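Local coordinates for Mgp-operon protein 3 (Mycoplasma pneumoniae, PDB 6RJ1) that probably helps the bacterium attach to host cells, as a membrane-associated adhesin working together with the P1 protein, at residues Thr171-Val182 with Tyr239-Glu247; Thr352-Ala362 with Lys872-Gln880. All coordinates share one frame; numbering follows the deposited sequence.

Interactions 1 and 2 meet through a small antiparallel sheet, since strand 239-241 belongs to interaction 1 and its partner, strand 356-358, to interaction 2. Two backbone bonds probably tie them, Leu357 N to Glu240 O at 2.8 Å and Leu242 N to Lys355 O at 3.0 Å. A weak bond between Thr359 OG1 and Glu240 OE2 adds a side-chain tie. The centres of the two contacts lie about 13 Å apart, on the same side of the chain's centre. Residues 171-182 pack mainly on 239-247, also reaching Leu357 and Thr359, while loop 872-880, some 510 residues further along the chain from 352-362, packs on the 356-358 side, bringing together four separate segments of the chain.

Interaction 1 of 2, residues Thr171-Val182 with Tyr239-Glu247; sequences TPYTPNAGLARV and YEPLDSTKE
Gly178 and Asp243 mark the closest approach of the two backbones, with their CA atoms 4.3 Å apart. Here a short, weakly bonded helical turn at 176-179 meets the loop that follows strand 239-241. Gly178, having no side chain, lets the loop come in close: its CA is 3.6 Å from Pro241 O. The main chains are joined by Ser244 N, which donates to Ala177 O at 2.9 Å, with a fairly straight N-H...O angle of 162°. Ser244 is used twice, because its small side chain points at the turn and OG donates to Gly178 O; the same OG is bonded to the backbone N of Arg227. Asp243 shapes this loop by an Asx turn, OD1 accepting from Thr245 N.

At the other end Glu240 reaches into the type I turn 171-174. Its CG sits between backbone N and carbonyl carbon (chi1 56°), and the chain then extends so that the carboxylate meets two threonines. Thr171 OG1 donates to Glu240 OE2 at 2.8 Å on the syn side, while Thr174 OG1 lies 2.9 Å from both OE1 and OE2 of Glu240. Thr174 OG1 in turn accepts from Thr171 N, which helps fix its position. Between the two polar ends, Pro175 CG lies 4.3 Å from Leu242 CD2.

Glu240 is buried, yet the hydroxyls and a salt bridge from OE1 to Arg227 give its carboxylate several donors, which would probably stabilise it as the ionised form.

Interaction 2 of 2, residues Thr352-Ala362 with Lys872-Gln880; sequences TFSKYLNTAQA and KPTYDGKQQ
Phe353 lays one face of its ring over the backbone of Lys878, whose CA is 3.9 Å from the ring centroid in a CH-pi contact. The two side chains run past each other in opposite directions, and the lysine ends in a weak bond from NZ to Phe353 O. Across the ring's far end, Gln879 CG lies 3.6 Å from Phe353 CZ.

Gln879 and Gln361 form a paired-amide contact that suits two glutamines, each offering donor and acceptor. Gln879 NE2 gives to Gln361 OE1 at 2.9 Å. Gln361 NE2 gives back to Gln879 OE1 at 3.0 Å. The amide planes are 18° apart. Gln361 is bent at chi2 (92°), which turns its amide toward that of Gln879, NE2 passing obliquely by Tyr875. Gln879 NE2 also donates to Asn358 O, so both its hydrogens are used, and Gln879 OE1 accepts from Val271 N.

The beta turn 876-879 brings Gly877 O to Asn358 N at 2.9 Å, and Gly877, lacking a side chain, lets Leu357 CD2 lie against it. Pro873 packs on Ala362 at the start of helix 360-365. The loop between strands 862-868 and 888-896 lies along strand 356-358 and the first turn of that helix.

Interaction 1 of 2, residues Thr171-Val182 with Tyr239-Glu247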
loop_
_atom_site.group_PDB
_atom_site.type_symbol
_atom_site.label_atom_id
_atom_site.label_comp_id
_atom_site.label_asym_id
_atom_site.label_seq_id
_atom_site.Cartn_x
_atom_site.Cartn_y
_atom_site.Cartn_z
ATOM N N THR A 171 10.767 -3.675 5.345
ATOM C CA THR A 171 10.670 -3.468 6.788
ATOM C C THR A 171 11.110 -2.042 7.129
ATOM O O THR A 171 11.802 -1.419 6.315
ATOM C CB THR A 171 11.509 -4.523 7.544
ATOM O OG1 THR A 171 12.902 -4.228 7.407
ATOM C CG2 THR A 171 11.188 -5.951 7.116
ATOM N N PRO A 172 10.807 -1.520 8.339
ATOM C CA PRO A 172 11.303 -0.180 8.696
ATOM C C PRO A 172 12.838 -0.066 8.741
ATOM O O PRO A 172 13.357 1.049 8.860
ATOM C CB PRO A 172 10.684 0.059 10.075
ATOM C CG PRO A 172 10.412 -1.289 10.613
ATOM C CD PRO A 172 10.011 -2.101 9.439
ATOM N N TYR A 173 13.558 -1.205 8.641
ATOM C CA TYR A 173 15.025 -1.256 8.676
ATOM C C TYR A 173 15.657 -1.506 7.306
ATOM O O TYR A 173 16.879 -1.657 7.218
ATOM C CB TYR A 173 15.521 -2.278 9.720
ATOM C CG TYR A 173 14.887 -2.073 11.073
ATOM C CD1 TYR A 173 15.189 -0.954 11.846
ATOM C CD2 TYR A 173 13.948 -2.970 11.564
ATOM C CE1 TYR A 173 14.581 -0.739 13.078
ATOM C CE2 TYR A 173 13.336 -2.769 12.800
ATOM C CZ TYR A 173 13.654 -1.651 13.551
ATOM O OH TYR A 173 13.034 -1.435 14.753
ATOM N N THR A 174 14.830 -1.529 6.238
ATOM C CA THR A 174 15.294 -1.729 4.867
ATOM C C THR A 174 16.017 -0.451 4.425
ATOM O O THR A 174 15.373 0.601 4.345
ATOM C CB THR A 174 14.123 -2.111 3.931
ATOM O OG1 THR A 174 13.476 -3.288 4.421
ATOM C CG2 THR A 174 14.568 -2.322 2.482
ATOM N N PRO A 175 17.346 -0.502 4.180
ATOM C CA PRO A 175 18.049 0.718 3.753
ATOM C C PRO A 175 17.862 1.010 2.263
ATOM O O PRO A 175 17.495 0.115 1.503
ATOM C CB PRO A 175 19.510 0.425 4.106
ATOM C CG PRO A 175 19.634 -1.055 4.078
ATOM C CD PRO A 175 18.261 -1.664 4.232
ATOM N N ASN A 176 18.125 2.262 1.848
ATOM C CA ASN A 176 18.037 2.726 0.455
ATOM C C ASN A 176 18.798 1.821 -0.535
ATOM O O ASN A 176 18.231 1.469 -1.566
ATOM C CB ASN A 176 18.508 4.192 0.334
ATOM C CG ASN A 176 17.469 5.228 0.691
ATOM O OD1 ASN A 176 16.247 5.009 0.612
ATOM N ND2 ASN A 176 17.941 6.401 1.062
ATOM N N ALA A 177 20.054 1.414 -0.206
ATOM C CA ALA A 177 20.871 0.523 -1.042
ATOM C C ALA A 177 20.254 -0.882 -1.158
ATOM O O ALA A 177 20.441 -1.561 -2.173
ATOM C CB ALA A 177 22.284 0.436 -0.502
ATOM N N GLY A 178 19.505 -1.280 -0.128
ATOM C CA GLY A 178 18.774 -2.538 -0.099
ATOM C C GLY A 178 17.689 -2.548 -1.159
ATOM O O GLY A 178 17.399 -3.599 -1.715
ATOM N N LEU A 179 17.091 -1.380 -1.475
ATOM C CA LEU A 179 16.067 -1.274 -2.516
ATOM C C LEU A 179 16.672 -1.219 -3.932
ATOM O O LEU A 179 15.993 -1.578 -4.899
ATOM C CB LEU A 179 15.162 -0.047 -2.283
ATOM C CG LEU A 179 13.962 -0.146 -1.319
ATOM C CD1 LEU A 179 13.449 -1.583 -1.125
ATOM C CD2 LEU A 179 14.242 0.534 -0.027
ATOM N N ALA A 180 17.938 -0.759 -4.046
ATOM C CA ALA A 180 18.672 -0.581 -5.306
ATOM C C ALA A 180 19.006 -1.884 -6.042
ATOM O O ALA A 180 19.728 -2.726 -5.517
ATOM C CB ALA A 180 19.939 0.236 -5.071
ATOM N N ARG A 181 18.498 -2.027 -7.273
ATOM C CA ARG A 181 18.711 -3.183 -8.145
ATOM C C ARG A 181 19.483 -2.709 -9.375
ATOM O O ARG A 181 19.165 -1.646 -9.909
ATOM C CB ARG A 181 17.339 -3.750 -8.577
ATOM C CG ARG A 181 16.915 -5.096 -7.971
ATOM C CD ARG A 181 16.896 -5.196 -6.449
ATOM N NE ARG A 181 15.840 -4.428 -5.788
ATOM C CZ ARG A 181 14.831 -4.971 -5.107
ATOM N NH1 ARG A 181 13.949 -4.200 -4.491
ATOM N NH2 ARG A 181 14.704 -6.289 -5.031
ATOM N N VAL A 182 20.480 -3.491 -9.843
ATOM C CA VAL A 182 21.275 -3.152 -11.032
ATOM C C VAL A 182 20.359 -2.926 -12.244
ATOM O O VAL A 182 19.440 -3.710 -12.485
ATOM C CB VAL A 182 22.435 -4.152 -11.313
ATOM C CG1 VAL A 182 23.185 -3.794 -12.596
ATOM C CG2 VAL A 182 23.403 -4.205 -10.131
ATOM N N TYR A 239 16.022 -12.739 6.373
ATOM C CA TYR A 239 17.183 -11.938 6.002
ATOM C C TYR A 239 16.921 -11.135 4.740
ATOM O O TYR A 239 16.212 -11.590 3.833
ATOM C CB TYR A 239 18.425 -12.831 5.810
ATOM C CG TYR A 239 18.526 -13.940 6.831
ATOM C CD1 TYR A 239 19.040 -13.699 8.102
ATOM C CD2 TYR A 239 18.073 -15.223 6.540
ATOM C CE1 TYR A 239 19.096 -14.709 9.064
ATOM C CE2 TYR A 239 18.127 -16.243 7.492
ATOM C CZ TYR A 239 18.645 -15.982 8.753
ATOM O OH TYR A 239 18.701 -16.984 9.692
ATOM N N GLU A 240 17.506 -9.934 4.687
ATOM C CA GLU A 240 17.428 -9.016 3.553
ATOM C C GLU A 240 18.769 -8.286 3.384
ATOM O O GLU A 240 19.414 -7.977 4.391
ATOM C CB GLU A 240 16.225 -8.058 3.650
ATOM C CG GLU A 240 16.148 -7.220 4.920
ATOM C CD GLU A 240 15.290 -5.984 4.762
ATOM O OE1 GLU A 240 15.591 -5.165 3.864
ATOM O OE2 GLU A 240 14.314 -5.833 5.531
ATOM N N PRO A 241 19.233 -8.044 2.130
ATOM C CA PRO A 241 20.553 -7.415 1.948
ATOM C C PRO A 241 20.637 -5.927 2.277
ATOM O O PRO A 241 19.645 -5.203 2.169
ATOM C CB PRO A 241 20.867 -7.683 0.477
ATOM C CG PRO A 241 19.548 -7.764 -0.173
ATOM C CD PRO A 241 18.610 -8.370 0.827
ATOM N N LEU A 242 21.849 -5.474 2.652
ATOM C CA LEU A 242 22.141 -4.072 2.947
ATOM C C LEU A 242 22.249 -3.294 1.641
ATOM O O LEU A 242 21.883 -2.118 1.593
ATOM C CB LEU A 242 23.447 -3.948 3.736
ATOM C CG LEU A 242 23.369 -4.306 5.206
ATOM C CD1 LEU A 242 24.709 -4.740 5.710
ATOM C CD2 LEU A 242 22.861 -3.132 6.035
ATOM N N ASP A 243 22.754 -3.967 0.586
ATOM C CA ASP A 243 22.928 -3.441 -0.763
ATOM C C ASP A 243 22.511 -4.533 -1.751
ATOM O O ASP A 243 23.186 -5.558 -1.859
ATOM C CB ASP A 243 24.396 -3.023 -0.985
ATOM C CG ASP A 243 24.666 -2.091 -2.159
ATOM O OD1 ASP A 243 23.799 -1.999 -3.065
ATOM O OD2 ASP A 243 25.747 -1.452 -2.174
ATOM N N SER A 244 21.390 -4.317 -2.454
ATOM C CA SER A 244 20.857 -5.266 -3.431
ATOM C C SER A 244 21.607 -5.272 -4.773
ATOM O O SER A 244 21.328 -6.104 -5.643
ATOM C CB SER A 244 19.368 -5.045 -3.635
ATOM O OG SER A 244 18.649 -5.730 -2.628
ATOM N N THR A 245 22.565 -4.357 -4.924
ATOM C CA THR A 245 23.434 -4.234 -6.084
ATOM C C THR A 245 24.641 -5.175 -5.877
ATOM O O THR A 245 25.307 -5.557 -6.843
ATOM C CB THR A 245 23.732 -2.728 -6.308
ATOM O OG1 THR A 245 22.818 -2.214 -7.280
ATOM C CG2 THR A 245 25.185 -2.420 -6.705
ATOM N N LYS A 246 24.872 -5.594 -4.617
ATOM C CA LYS A 246 26.004 -6.440 -4.229
ATOM C C LYS A 246 25.621 -7.810 -3.668
ATOM O O LYS A 246 26.252 -8.804 -4.026
ATOM C CB LYS A 246 26.910 -5.682 -3.240
ATOM C CG LYS A 246 27.811 -4.671 -3.937
ATOM C CD LYS A 246 28.225 -3.521 -3.025
ATOM C CE LYS A 246 29.262 -2.613 -3.656
ATOM N NZ LYS A 246 28.731 -1.859 -4.827
ATOM N N GLU A 247 24.612 -7.863 -2.785
ATOM C CA GLU A 247 24.193 -9.111 -2.142
ATOM C C GLU A 247 22.742 -9.490 -2.445
ATOM O O GLU A 247 22.035 -8.734 -3.111
ATOM C CB GLU A 247 24.469 -9.070 -0.621
ATOM C CG GLU A 247 25.949 -8.997 -0.256
ATOM C CD GLU A 247 26.880 -10.093 -0.750
ATOM O OE1 GLU A 247 28.095 -9.811 -0.869
ATOM O OE2 GLU A 247 26.415 -11.229 -0.999
#

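Interaction 2 of 2, residues Thr352-Ala362 with Lys872-Gln880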
loop_
_atom_site.group_PDB
_atom_site.type_symbol
_atom_site.label_atom_id
_atom_site.label_comp_id
_atom_site.label_asym_id
_atom_site.label_seq_id
_atom_site.Cartn_x
_atom_site.Cartn_y
_atom_site.Cartn_z
ATOM N N THR A 352 28.610 -10.087 12.078
ATOM C CA THR A 352 28.992 -8.713 11.744
ATOM C C THR A 352 27.876 -7.880 11.112
ATOM O O THR A 352 27.911 -6.650 11.229
ATOM C CB THR A 352 30.250 -8.707 10.852
ATOM O OG1 THR A 352 29.993 -9.471 9.670
ATOM C CG2 THR A 352 31.491 -9.231 11.571
ATOM N N PHE A 353 26.904 -8.537 10.434
ATOM C CA PHE A 353 25.791 -7.883 9.722
ATOM C C PHE A 353 26.376 -6.934 8.657
ATOM O O PHE A 353 26.006 -5.759 8.574
ATOM C CB PHE A 353 24.832 -7.149 10.688
ATOM C CG PHE A 353 24.085 -8.021 11.668
ATOM C CD1 PHE A 353 24.691 -8.450 12.843
ATOM C CD2 PHE A 353 22.757 -8.361 11.447
ATOM C CE1 PHE A 353 23.996 -9.242 13.756
ATOM C CE2 PHE A 353 22.057 -9.137 12.372
ATOM C CZ PHE A 353 22.687 -9.585 13.511
ATOM N N SER A 354 27.344 -7.457 7.892
ATOM C CA SER A 354 28.082 -6.749 6.848
ATOM C C SER A 354 27.475 -6.948 5.454
ATOM O O SER A 354 27.795 -6.185 4.538
ATOM C CB SER A 354 29.542 -7.191 6.855
ATOM O OG SER A 354 29.637 -8.604 6.781
ATOM N N LYS A 355 26.603 -7.963 5.290
ATOM C CA LYS A 355 25.966 -8.271 4.008
ATOM C C LYS A 355 24.433 -8.272 4.105
ATOM O O LYS A 355 23.763 -7.753 3.207
ATOM C CB LYS A 355 26.489 -9.612 3.439
ATOM C CG LYS A 355 27.977 -9.619 3.121
ATOM C CD LYS A 355 28.419 -10.904 2.422
ATOM C CE LYS A 355 29.820 -11.322 2.825
ATOM N NZ LYS A 355 30.031 -11.465 4.295
ATOM N N TYR A 356 23.891 -8.858 5.193
ATOM C CA TYR A 356 22.447 -8.999 5.430
ATOM C C TYR A 356 21.992 -8.513 6.801
ATOM O O TYR A 356 22.777 -8.482 7.751
ATOM C CB TYR A 356 22.003 -10.470 5.270
ATOM C CG TYR A 356 22.270 -11.062 3.906
ATOM C CD1 TYR A 356 21.347 -10.924 2.872
ATOM C CD2 TYR A 356 23.432 -11.786 3.654
ATOM C CE1 TYR A 356 21.591 -11.466 1.609
ATOM C CE2 TYR A 356 23.687 -12.333 2.396
ATOM C CZ TYR A 356 22.763 -12.170 1.375
ATOM O OH TYR A 356 23.015 -12.700 0.134
ATOM N N LEU A 357 20.692 -8.185 6.898
ATOM C CA LEU A 357 20.021 -7.782 8.130
ATOM C C LEU A 357 19.001 -8.860 8.484
ATOM O O LEU A 357 18.358 -9.409 7.588
ATOM C CB LEU A 357 19.262 -6.449 7.961
ATOM C CG LEU A 357 20.047 -5.191 7.611
ATOM C CD1 LEU A 357 19.143 -4.185 6.922
ATOM C CD2 LEU A 357 20.716 -4.575 8.843
ATOM N N ASN A 358 18.836 -9.141 9.783
ATOM C CA ASN A 358 17.838 -10.085 10.281
ATOM C C ASN A 358 16.668 -9.209 10.735
ATOM O O ASN A 358 16.778 -8.484 11.732
ATOM C CB ASN A 358 18.411 -10.929 11.432
ATOM C CG ASN A 358 17.597 -12.144 11.801
ATOM O OD1 ASN A 358 16.363 -12.108 11.892
ATOM N ND2 ASN A 358 18.279 -13.255 12.045
ATOM N N THR A 359 15.582 -9.207 9.953
ATOM C CA THR A 359 14.429 -8.351 10.236
ATOM C C THR A 359 13.216 -9.150 10.733
ATOM O O THR A 359 12.073 -8.735 10.517
ATOM C CB THR A 359 14.117 -7.460 9.031
ATOM O OG1 THR A 359 14.013 -8.275 7.860
ATOM C CG2 THR A 359 15.163 -6.365 8.823
ATOM N N ALA A 360 13.475 -10.267 11.447
ATOM C CA ALA A 360 12.452 -11.156 12.002
ATOM C C ALA A 360 11.393 -10.439 12.851
ATOM O O ALA A 360 10.196 -10.623 12.608
ATOM C CB ALA A 360 13.102 -12.271 12.804
ATOM N N GLN A 361 11.838 -9.603 13.816
ATOM C CA GLN A 361 10.960 -8.864 14.735
ATOM C C GLN A 361 10.199 -7.744 14.050
ATOM O O GLN A 361 9.101 -7.393 14.489
ATOM C CB GLN A 361 11.717 -8.358 15.969
ATOM C CG GLN A 361 12.434 -9.460 16.750
ATOM C CD GLN A 361 13.873 -9.674 16.313
ATOM O OE1 GLN A 361 14.283 -9.357 15.187
ATOM N NE2 GLN A 361 14.677 -10.221 17.207
ATOM N N ALA A 362 10.774 -7.196 12.963
ATOM C CA ALA A 362 10.143 -6.148 12.163
ATOM C C ALA A 362 8.984 -6.757 11.382
ATOM O O ALA A 362 7.897 -6.180 11.372
ATOM C CB ALA A 362 11.155 -5.511 11.222
ATOM N N LYS A 872 6.489 -0.461 17.982
ATOM C CA LYS A 872 7.788 -0.603 17.302
ATOM C C LYS A 872 8.305 -2.045 17.441
ATOM O O LYS A 872 7.986 -2.685 18.449
ATOM C CB LYS A 872 8.829 0.335 17.946
ATOM C CG LYS A 872 8.769 1.771 17.481
ATOM C CD LYS A 872 9.918 2.577 18.057
ATOM C CE LYS A 872 9.832 4.039 17.714
ATOM N NZ LYS A 872 9.438 4.860 18.887
ATOM N N PRO A 873 9.156 -2.568 16.514
ATOM C CA PRO A 873 9.707 -3.932 16.704
ATOM C C PRO A 873 10.633 -4.000 17.916
ATOM O O PRO A 873 11.145 -2.966 18.331
ATOM C CB PRO A 873 10.488 -4.193 15.410
ATOM C CG PRO A 873 10.010 -3.150 14.437
ATOM C CD PRO A 873 9.664 -1.964 15.263
ATOM N N THR A 874 10.824 -5.194 18.500
ATOM C CA THR A 874 11.676 -5.356 19.696
ATOM C C THR A 874 13.170 -5.196 19.394
ATOM O O THR A 874 13.902 -4.654 20.222
ATOM C CB THR A 874 11.380 -6.667 20.437
ATOM O OG1 THR A 874 11.587 -7.779 19.562
ATOM C CG2 THR A 874 9.979 -6.699 21.040
ATOM N N TYR A 875 13.614 -5.668 18.213
ATOM C CA TYR A 875 15.005 -5.591 17.765
ATOM C C TYR A 875 15.097 -5.066 16.338
ATOM O O TYR A 875 14.195 -5.315 15.530
ATOM C CB TYR A 875 15.700 -6.958 17.886
ATOM C CG TYR A 875 15.873 -7.424 19.312
ATOM C CD1 TYR A 875 14.863 -8.121 19.967
ATOM C CD2 TYR A 875 17.053 -7.181 20.006
ATOM C CE1 TYR A 875 15.007 -8.530 21.293
ATOM C CE2 TYR A 875 17.218 -7.604 21.326
ATOM C CZ TYR A 875 16.191 -8.277 21.968
ATOM O OH TYR A 875 16.348 -8.690 23.274
ATOM N N ASP A 876 16.189 -4.330 16.031
ATOM C CA ASP A 876 16.430 -3.767 14.697
ATOM C C ASP A 876 17.038 -4.816 13.730
ATOM O O ASP A 876 17.203 -5.983 14.112
ATOM C CB ASP A 876 17.295 -2.491 14.792
ATOM C CG ASP A 876 18.696 -2.649 15.368
ATOM O OD1 ASP A 876 19.236 -3.777 15.331
ATOM O OD2 ASP A 876 19.265 -1.637 15.828
ATOM N N GLY A 877 17.385 -4.379 12.515
ATOM C CA GLY A 877 17.995 -5.213 11.482
ATOM C C GLY A 877 19.338 -5.793 11.883
ATOM O O GLY A 877 19.704 -6.887 11.439
ATOM N N LYS A 878 20.081 -5.063 12.737
ATOM C CA LYS A 878 21.385 -5.481 13.250
ATOM C C LYS A 878 21.258 -6.209 14.608
ATOM O O LYS A 878 22.246 -6.360 15.337
ATOM C CB LYS A 878 22.372 -4.301 13.278
ATOM C CG LYS A 878 23.006 -4.047 11.911
ATOM C CD LYS A 878 23.742 -2.716 11.838
ATOM C CE LYS A 878 24.644 -2.621 10.628
ATOM N NZ LYS A 878 25.975 -3.240 10.875
ATOM N N GLN A 879 20.023 -6.702 14.903
ATOM C CA GLN A 879 19.606 -7.468 16.089
ATOM C C GLN A 879 19.981 -6.797 17.432
ATOM O O GLN A 879 20.369 -7.464 18.393
ATOM C CB GLN A 879 20.101 -8.926 16.016
ATOM C CG GLN A 879 19.371 -9.785 14.976
ATOM C CD GLN A 879 17.894 -9.911 15.240
ATOM O OE1 GLN A 879 17.459 -10.535 16.210
ATOM N NE2 GLN A 879 17.090 -9.314 14.374
ATOM N N GLN A 880 19.824 -5.470 17.489
ATOM C CA GLN A 880 20.077 -4.640 18.664
ATOM C C GLN A 880 18.716 -4.198 19.192
ATOM O O GLN A 880 17.808 -3.956 18.395
ATOM C CB GLN A 880 20.908 -3.389 18.295
ATOM C CG GLN A 880 22.177 -3.625 17.452
ATOM C CD GLN A 880 23.259 -4.409 18.157
ATOM O OE1 GLN A 880 23.561 -4.198 19.342
ATOM N NE2 GLN A 880 23.877 -5.330 17.427
HETATM O O HOH W 1 13.927 -6.697 13.187
#